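Local coordinates for tailspike protein (Acinetobacter phage vB_ApiP_P1, PDB 6E1R) that probably binds and hydrolyses surface polysaccharide of the Acinetobacter host as a trimeric phage tailspike, at residues 358-363 with 369-374; 348-351 with 355-358; 256-259 with 265-268. All blocks are in the same frame, centred on the assembly; numbering follows the deposited sequence.

Contact 1. Residues 358-363 with 369-374; sequences YIFEGC and SAVVES
With CG anti to the carbonyl carbon (chi1 -68° in Tyr358, -69° in Phe360), the two aromatic rings lean beside their backbone nitrogens and reach across to Val372 and Val371. The CG1 methyl of Val372 lies over one face of the Tyr358 ring, 3.8 Å from its centroid and shifted toward the rim, a CH-pi contact whose nearest approach is Val372 CG1 to Tyr358 CD1 at 3.6 Å. Val371 makes the equivalent contact with Phe360, its CG1 3.9 Å from the ring centroid and 29° off the normal. Val372 CG1 also meets the edge of the Phe360 ring, at 4.2 Å from CE1, and is thus shared by both aromatics. This is the interior of a parallel beta-helix: strand 357-361 forms one wall, and the chain turns a corner at Val371 before strand 372-373 on another. Broad rings bridge the gap between walls, while branched valines offer compact methyls at the corner. Phe360 also stacks on Phe334 of the adjoining strand. The alternate residues face outward, where Glu361 forms a salt bridge with Lys333 of the second subunit and Ile359 packs on Ile389 of the third.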
loop_
_atom_site.group_PDB
_atom_site.type_symbol
_atom_site.label_atom_id
_atom_site.label_comp_id
_atom_site.label_asym_id
_atom_site.label_seq_id
_atom_site.Cartn_x
_atom_site.Cartn_y
_atom_site.Cartn_z
ATOM N N TYR A 358 10.252 -9.933 -9.232
ATOM C CA TYR A 358 8.801 -9.832 -9.191
ATOM C C TYR A 358 8.262 -10.375 -7.877
ATOM O O TYR A 358 8.771 -11.365 -7.344
ATOM C CB TYR A 358 8.164 -10.582 -10.368
ATOM C CG TYR A 358 8.451 -9.946 -11.708
ATOM C CD1 TYR A 358 9.631 -10.213 -12.389
ATOM C CD2 TYR A 358 7.542 -9.071 -12.288
ATOM C CE1 TYR A 358 9.896 -9.630 -13.614
ATOM C CE2 TYR A 358 7.800 -8.485 -13.511
ATOM C CZ TYR A 358 8.976 -8.767 -14.171
ATOM O OH TYR A 358 9.233 -8.182 -15.389
ATOM N N ILE A 359 7.230 -9.714 -7.362
ATOM C CA ILE A 359 6.477 -10.183 -6.208
ATOM C C ILE A 359 5.011 -10.256 -6.611
ATOM O O ILE A 359 4.429 -9.253 -7.041
ATOM C CB ILE A 359 6.666 -9.273 -4.985
ATOM C CG1 ILE A 359 8.066 -9.459 -4.394
ATOM C CG2 ILE A 359 5.602 -9.560 -3.936
ATOM C CD1 ILE A 359 8.327 -8.617 -3.163
ATOM N N PHE A 360 4.423 -11.440 -6.478
ATOM C CA PHE A 360 2.996 -11.656 -6.702
ATOM C C PHE A 360 2.399 -12.031 -5.352
ATOM O O PHE A 360 2.565 -13.159 -4.879
ATOM C CB PHE A 360 2.755 -12.734 -7.754
ATOM C CG PHE A 360 3.146 -12.324 -9.145
ATOM C CD1 PHE A 360 4.462 -12.418 -9.569
ATOM C CD2 PHE A 360 2.193 -11.851 -10.033
ATOM C CE1 PHE A 360 4.822 -12.040 -10.850
ATOM C CE2 PHE A 360 2.545 -11.474 -11.316
ATOM C CZ PHE A 360 3.861 -11.569 -11.724
ATOM N N GLU A 361 1.707 -11.079 -4.735
ATOM C CA GLU A 361 1.210 -11.209 -3.369
ATOM C C GLU A 361 -0.314 -11.243 -3.402
ATOM O O GLU A 361 -0.964 -10.207 -3.569
ATOM C CB GLU A 361 1.730 -10.062 -2.510
ATOM C CG GLU A 361 1.477 -10.213 -1.026
ATOM C CD GLU A 361 1.972 -9.015 -0.245
ATOM O OE1 GLU A 361 3.192 -8.930 0.009
ATOM O OE2 GLU A 361 1.145 -8.147 0.095
ATOM N N GLY A 362 -0.878 -12.438 -3.240
ATOM C CA GLY A 362 -2.315 -12.588 -3.155
ATOM C C GLY A 362 -3.075 -12.331 -4.436
ATOM O O GLY A 362 -4.280 -12.078 -4.382
ATOM N N CYS A 363 -2.416 -12.402 -5.590
ATOM C CA CYS A 363 -3.102 -12.167 -6.851
ATOM C C CYS A 363 -4.096 -13.291 -7.143
ATOM O O CYS A 363 -3.975 -14.414 -6.647
ATOM C CB CYS A 363 -2.096 -12.035 -7.992
ATOM S SG CYS A 363 -0.974 -10.627 -7.820
ATOM N N SER A 369 -1.205 -17.190 -20.199
ATOM C CA SER A 369 0.161 -16.773 -20.473
ATOM C C SER A 369 1.072 -17.322 -19.384
ATOM O O SER A 369 0.630 -18.019 -18.466
ATOM C CB SER A 369 0.261 -15.247 -20.541
ATOM O OG SER A 369 0.030 -14.670 -19.266
ATOM N N ALA A 370 2.356 -16.998 -19.490
ATOM C CA ALA A 370 3.298 -17.284 -18.423
ATOM C C ALA A 370 3.268 -16.156 -17.396
ATOM O O ALA A 370 2.658 -15.105 -17.604
ATOM C CB ALA A 370 4.708 -17.473 -18.983
ATOM N N VAL A 371 3.939 -16.383 -16.269
ATOM C CA VAL A 371 3.983 -15.366 -15.225
ATOM C C VAL A 371 5.055 -14.328 -15.530
ATOM O O VAL A 371 4.792 -13.120 -15.508
ATOM C CB VAL A 371 4.202 -16.023 -13.850
ATOM C CG1 VAL A 371 4.355 -14.962 -12.776
ATOM C CG2 VAL A 371 3.046 -16.956 -13.526
ATOM N N VAL A 372 6.275 -14.779 -15.824
ATOM C CA VAL A 372 7.377 -13.891 -16.174
ATOM C C VAL A 372 8.154 -14.502 -17.332
ATOM O O VAL A 372 8.032 -15.691 -17.638
ATOM C CB VAL A 372 8.327 -13.622 -14.984
ATOM C CG1 VAL A 372 7.617 -12.836 -13.891
ATOM C CG2 VAL A 372 8.878 -14.929 -14.438
ATOM N N GLU A 373 8.963 -13.665 -17.978
ATOM C CA GLU A 373 9.867 -14.100 -19.033
ATOM C C GLU A 373 11.180 -13.349 -18.891
ATOM O O GLU A 373 11.189 -12.115 -18.858
ATOM C CB GLU A 373 9.275 -13.864 -20.427
ATOM C CG GLU A 373 10.201 -14.295 -21.556
ATOM C CD GLU A 373 9.609 -14.058 -22.931
ATOM O OE1 GLU A 373 8.372 -14.157 -23.076
ATOM O OE2 GLU A 373 10.383 -13.772 -23.869
ATOM N N SER A 374 12.281 -14.091 -18.809
ATOM C CA SER A 374 13.580 -13.470 -18.615
ATOM C C SER A 374 14.055 -12.811 -19.909
ATOM O O SER A 374 13.427 -12.921 -20.967
ATOM C CB SER A 374 14.602 -14.504 -18.145
ATOM O OG SER A 374 14.884 -15.441 -19.170
#

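Contact 2. Residues 348-351 with 355-358; sequences GKNT and YPKY
The hydroxyl of Tyr358 is gripped from two directions: it donates to Asn350 OD1, with Tyr358 OH 2.5 Å from that oxygen, an unusually short distance whose exact value should not be pressed at this resolution, and accepts a hydrogen bond from water 1, which lies 2.6 Å from Tyr358 OH. Water 1 donates its other proton to the backbone oxygen of Lys349, so the phenol is tied to both side chain and main chain of the opposing segment. The site lies within a parallel beta-helix, where strands 346-350 and 357-361 belong to different faces and the chain between them passes through a loop.

Asparagine suits this place because its two ends do opposite jobs. As OD1 accepts from the tyrosine, ND2 donates to Pro356 O over 3.0 Å at an N-H...O angle of 157°; the proton approaches a lone pair in the carbonyl plane, and the acceptor lies close to the plane of the amide. Bonds at both ends fix the rotation of the carboxamide about CB-CG and are consistent with its modelled orientation, ND2 facing the carbonyl of Pro356. Its plane is turned 23° from the Tyr358 ring, whose edge it meets. The torsion of Asn350 (chi1 -71°) swings CG beside its backbone nitrogen and across toward the proline, which follows a cis peptide bond.

Gly348 sits at the corner of the chain. Without a side chain, it lets the phenol end come close, with Gly348 CA 3.6 Å from Tyr358 CE2. Lys349 faces the other way and forms a salt bridge with Glu373, while Tyr355 stacks on Phe328 and packs against Leu407 of the third subunit. Farther along the loop, water 2 donates to Tyr355 O at 2.8 Å and accepts a weak bond from Thr351 N.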
loop_
_atom_site.group_PDB
_atom_site.type_symbol
_atom_site.label_atom_id
_atom_site.label_comp_id
_atom_site.label_asym_id
_atom_site.label_seq_id
_atom_site.Cartn_x
_atom_site.Cartn_y
_atom_site.Cartn_z
ATOM N N GLY A 348 5.243 -10.227 -16.758
ATOM C CA GLY A 348 6.442 -9.416 -16.715
ATOM C C GLY A 348 7.466 -9.848 -17.741
ATOM O O GLY A 348 7.898 -11.005 -17.745
ATOM N N LYS A 349 7.865 -8.931 -18.618
ATOM C CA LYS A 349 8.879 -9.197 -19.629
ATOM C C LYS A 349 10.124 -8.391 -19.297
ATOM O O LYS A 349 10.060 -7.164 -19.174
ATOM C CB LYS A 349 8.373 -8.848 -21.029
ATOM C CG LYS A 349 9.453 -8.887 -22.102
ATOM C CD LYS A 349 10.115 -10.255 -22.190
ATOM C CE LYS A 349 11.258 -10.247 -23.196
ATOM N NZ LYS A 349 11.982 -11.548 -23.247
ATOM N N ASN A 350 11.251 -9.081 -19.162
ATOM C CA ASN A 350 12.527 -8.454 -18.864
ATOM C C ASN A 350 13.392 -8.432 -20.114
ATOM O O ASN A 350 13.440 -9.412 -20.864
ATOM C CB ASN A 350 13.257 -9.204 -17.749
ATOM C CG ASN A 350 12.602 -9.025 -16.399
ATOM O OD1 ASN A 350 11.483 -8.522 -16.301
ATOM N ND2 ASN A 350 13.297 -9.441 -15.345
ATOM N N THR A 351 14.054 -7.301 -20.349
ATOM C CA THR A 351 15.075 -7.203 -21.381
ATOM C C THR A 351 16.479 -7.132 -20.806
ATOM O O THR A 351 17.449 -7.280 -21.560
ATOM C CB THR A 351 14.818 -5.988 -22.281
ATOM O OG1 THR A 351 14.813 -4.792 -21.490
ATOM C CG2 THR A 351 13.480 -6.139 -22.983
ATOM N N TYR A 355 17.234 -8.517 -13.578
ATOM C CA TYR A 355 16.338 -7.485 -13.082
ATOM C C TYR A 355 15.275 -7.139 -14.118
ATOM O O TYR A 355 15.537 -7.192 -15.324
ATOM C CB TYR A 355 17.126 -6.223 -12.711
ATOM C CG TYR A 355 18.344 -6.520 -11.875
ATOM C CD1 TYR A 355 18.221 -7.057 -10.601
ATOM C CD2 TYR A 355 19.622 -6.279 -12.365
ATOM C CE1 TYR A 355 19.334 -7.340 -9.833
ATOM C CE2 TYR A 355 20.742 -6.559 -11.604
ATOM C CZ TYR A 355 20.591 -7.089 -10.339
ATOM O OH TYR A 355 21.702 -7.367 -9.577
ATOM N N PRO A 356 14.053 -6.783 -13.680
ATOM C CA PRO A 356 13.626 -6.696 -12.277
ATOM C C PRO A 356 13.201 -8.026 -11.659
ATOM O O PRO A 356 12.926 -8.989 -12.376
ATOM C CB PRO A 356 12.427 -5.749 -12.345
ATOM C CG PRO A 356 11.847 -5.999 -13.686
ATOM C CD PRO A 356 13.025 -6.248 -14.592
ATOM N N LYS A 357 13.147 -8.065 -10.331
ATOM C CA LYS A 357 12.510 -9.160 -9.622
ATOM C C LYS A 357 11.019 -8.876 -9.479
ATOM O O LYS A 357 10.568 -7.734 -9.585
ATOM C CB LYS A 357 13.142 -9.365 -8.244
ATOM C CG LYS A 357 14.657 -9.504 -8.258
ATOM C CD LYS A 357 15.102 -10.678 -9.113
ATOM C CE LYS A 357 16.604 -10.895 -9.014
ATOM N NZ LYS A 357 17.078 -11.932 -9.974
ATOM N N TYR A 358 10.252 -9.933 -9.232
ATOM C CA TYR A 358 8.801 -9.832 -9.191
ATOM C C TYR A 358 8.262 -10.375 -7.877
ATOM O O TYR A 358 8.771 -11.365 -7.344
ATOM C CB TYR A 358 8.164 -10.582 -10.368
ATOM C CG TYR A 358 8.451 -9.946 -11.708
ATOM C CD1 TYR A 358 9.631 -10.213 -12.389
ATOM C CD2 TYR A 358 7.542 -9.071 -12.288
ATOM C CE1 TYR A 358 9.896 -9.630 -13.614
ATOM C CE2 TYR A 358 7.800 -8.485 -13.511
ATOM C CZ TYR A 358 8.976 -8.767 -14.171
ATOM O OH TYR A 358 9.233 -8.182 -15.389
HETATM O O HOH W 1 9.707 -6.027 -16.740
HETATM O O HOH W 2 14.505 -5.927 -17.617
#

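Contact 3. Residues 256-259 with 265-268; sequences CIFR and CMIE
Phe258 meets Met266 and Ile267 in a close cluster of apolar side chains. The CD1 methyl of Ile267 rests over one face of the Phe258 ring, 4.0 Å from the centroid and 25° off the normal, with Ile267 CD1 nearest to Phe258 CE2 at 3.7 Å. Met266, present as selenomethionine, covers the base of the same side chain: its chain bends at chi2 (59°), carrying CE to within 3.8 Å of Phe258 CB, where the methyl also lies against the backbone of Arg259. A flexible, unbranched chain can follow this bend, while the ring supplies a flat surface for the isoleucine's extended branch. Phe258 also stacks on Phe222 from the neighbouring coil.

The other side is looser and polar. Arg259 points away from 265-268 and is partly exposed; its long side chain carries the charge outward to a salt bridge with Glu284, and packs against Gln192 of the second subunit. Ile257 CG2 lies over one face of its guanidinium, toward the rim. Glu268, likewise partly exposed, pairs with Lys235. Apolar side chains from two walls meeting inside the coil are characteristic of a parallel beta-helix, the fold at the centre of many phage tailspikes.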
loop_
_atom_site.group_PDB
_atom_site.type_symbol
_atom_site.label_atom_id
_atom_site.label_comp_id
_atom_site.label_asym_id
_atom_site.label_seq_id
_atom_site.Cartn_x
_atom_site.Cartn_y
_atom_site.Cartn_z
ATOM N N CYS A 256 -7.492 5.000 -11.166
ATOM C CA CYS A 256 -7.608 5.366 -12.567
ATOM C C CYS A 256 -7.957 4.144 -13.410
ATOM O O CYS A 256 -7.744 2.997 -13.010
ATOM C CB CYS A 256 -6.314 6.006 -13.066
ATOM S SG CYS A 256 -5.926 7.570 -12.257
ATOM N N ILE A 257 -8.499 4.404 -14.597
ATOM C CA ILE A 257 -8.980 3.357 -15.489
ATOM C C ILE A 257 -8.310 3.524 -16.846
ATOM O O ILE A 257 -8.281 4.630 -17.397
ATOM C CB ILE A 257 -10.513 3.385 -15.635
ATOM C CG1 ILE A 257 -11.182 3.221 -14.270
ATOM C CG2 ILE A 257 -10.975 2.296 -16.587
ATOM C CD1 ILE A 257 -12.655 3.565 -14.267
ATOM N N PHE A 258 -7.779 2.426 -17.383
ATOM C CA PHE A 258 -7.127 2.408 -18.689
ATOM C C PHE A 258 -7.779 1.318 -19.529
ATOM O O PHE A 258 -7.549 0.129 -19.290
ATOM C CB PHE A 258 -5.624 2.160 -18.554
ATOM C CG PHE A 258 -4.912 3.169 -17.697
ATOM C CD1 PHE A 258 -4.883 3.033 -16.318
ATOM C CD2 PHE A 258 -4.257 4.246 -18.271
ATOM C CE1 PHE A 258 -4.225 3.957 -15.528
ATOM C CE2 PHE A 258 -3.596 5.174 -17.487
ATOM C CZ PHE A 258 -3.580 5.029 -16.114
ATOM N N ARG A 259 -8.595 1.720 -20.505
ATOM C CA ARG A 259 -9.335 0.790 -21.346
ATOM C C ARG A 259 -9.104 1.096 -22.819
ATOM O O ARG A 259 -8.879 2.246 -23.206
ATOM C CB ARG A 259 -10.847 0.829 -21.066
ATOM C CG ARG A 259 -11.269 0.273 -19.723
ATOM C CD ARG A 259 -12.782 0.145 -19.687
ATOM N NE ARG A 259 -13.260 -0.460 -18.449
ATOM C CZ ARG A 259 -13.813 0.217 -17.451
ATOM N NH1 ARG A 259 -13.977 1.530 -17.544
ATOM N NH2 ARG A 259 -14.215 -0.422 -16.362
ATOM N N CYS A 265 1.830 0.445 -26.622
ATOM C CA CYS A 265 1.624 0.336 -25.188
ATOM C C CYS A 265 0.633 1.402 -24.745
ATOM O O CYS A 265 0.281 2.308 -25.504
ATOM C CB CYS A 265 2.945 0.454 -24.418
ATOM S SG CYS A 265 3.886 1.948 -24.773
HETATM N N MSE A 266 0.179 1.275 -23.504
HETATM C CA MSE A 266 -0.783 2.214 -22.942
HETATM C C MSE A 266 -0.061 3.340 -22.211
HETATM O O MSE A 266 -0.383 4.514 -22.381
HETATM C CB MSE A 266 -1.744 1.491 -21.997
HETATM C CG MSE A 266 -2.969 2.300 -21.603
HETATM SE SE MSE A 266 -4.045 2.840 -23.141
HETATM C CE MSE A 266 -5.767 3.023 -22.245
ATOM N N ILE A 267 0.924 2.967 -21.398
ATOM C CA ILE A 267 1.725 3.909 -20.628
ATOM C C ILE A 267 3.187 3.705 -20.996
ATOM O O ILE A 267 3.656 2.567 -21.097
ATOM C CB ILE A 267 1.506 3.733 -19.111
ATOM C CG1 ILE A 267 0.016 3.825 -18.776
ATOM C CG2 ILE A 267 2.292 4.775 -18.331
ATOM C CD1 ILE A 267 -0.305 3.537 -17.328
ATOM N N GLU A 268 3.905 4.809 -21.198
ATOM C CA GLU A 268 5.294 4.748 -21.630
ATOM C C GLU A 268 6.066 5.924 -21.053
ATOM O O GLU A 268 5.587 7.061 -21.073
ATOM C CB GLU A 268 5.402 4.757 -23.160
ATOM C CG GLU A 268 6.830 4.751 -23.682
ATOM C CD GLU A 268 6.899 4.741 -25.197
ATOM O OE1 GLU A 268 5.888 5.090 -25.842
ATOM O OE2 GLU A 268 7.965 4.387 -25.743
#

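How the contacts relate
Along the chain contact 3 comes first, then contact 2, then contact 1. Contacts 2 and 1 follow directly, with centres about 9 Å apart: both use strand 357-361 and share Tyr358, and the other strands they reach, 346-350 and 372-373, are parallel neighbours. A probable backbone hydrogen bond from Glu373 N to Gly348 O, 2.9 Å long, also joins them. Contact 3 lies in an earlier part of the beta-helix, its centre about 19 Å from each of the others. Strand 257-259 belongs to the same run of stacked strands as 357-361, and 267-270 to the same sheet as 346-350 and 372-373. Contacts between walls thus recur along the elongated shaft of the trimer.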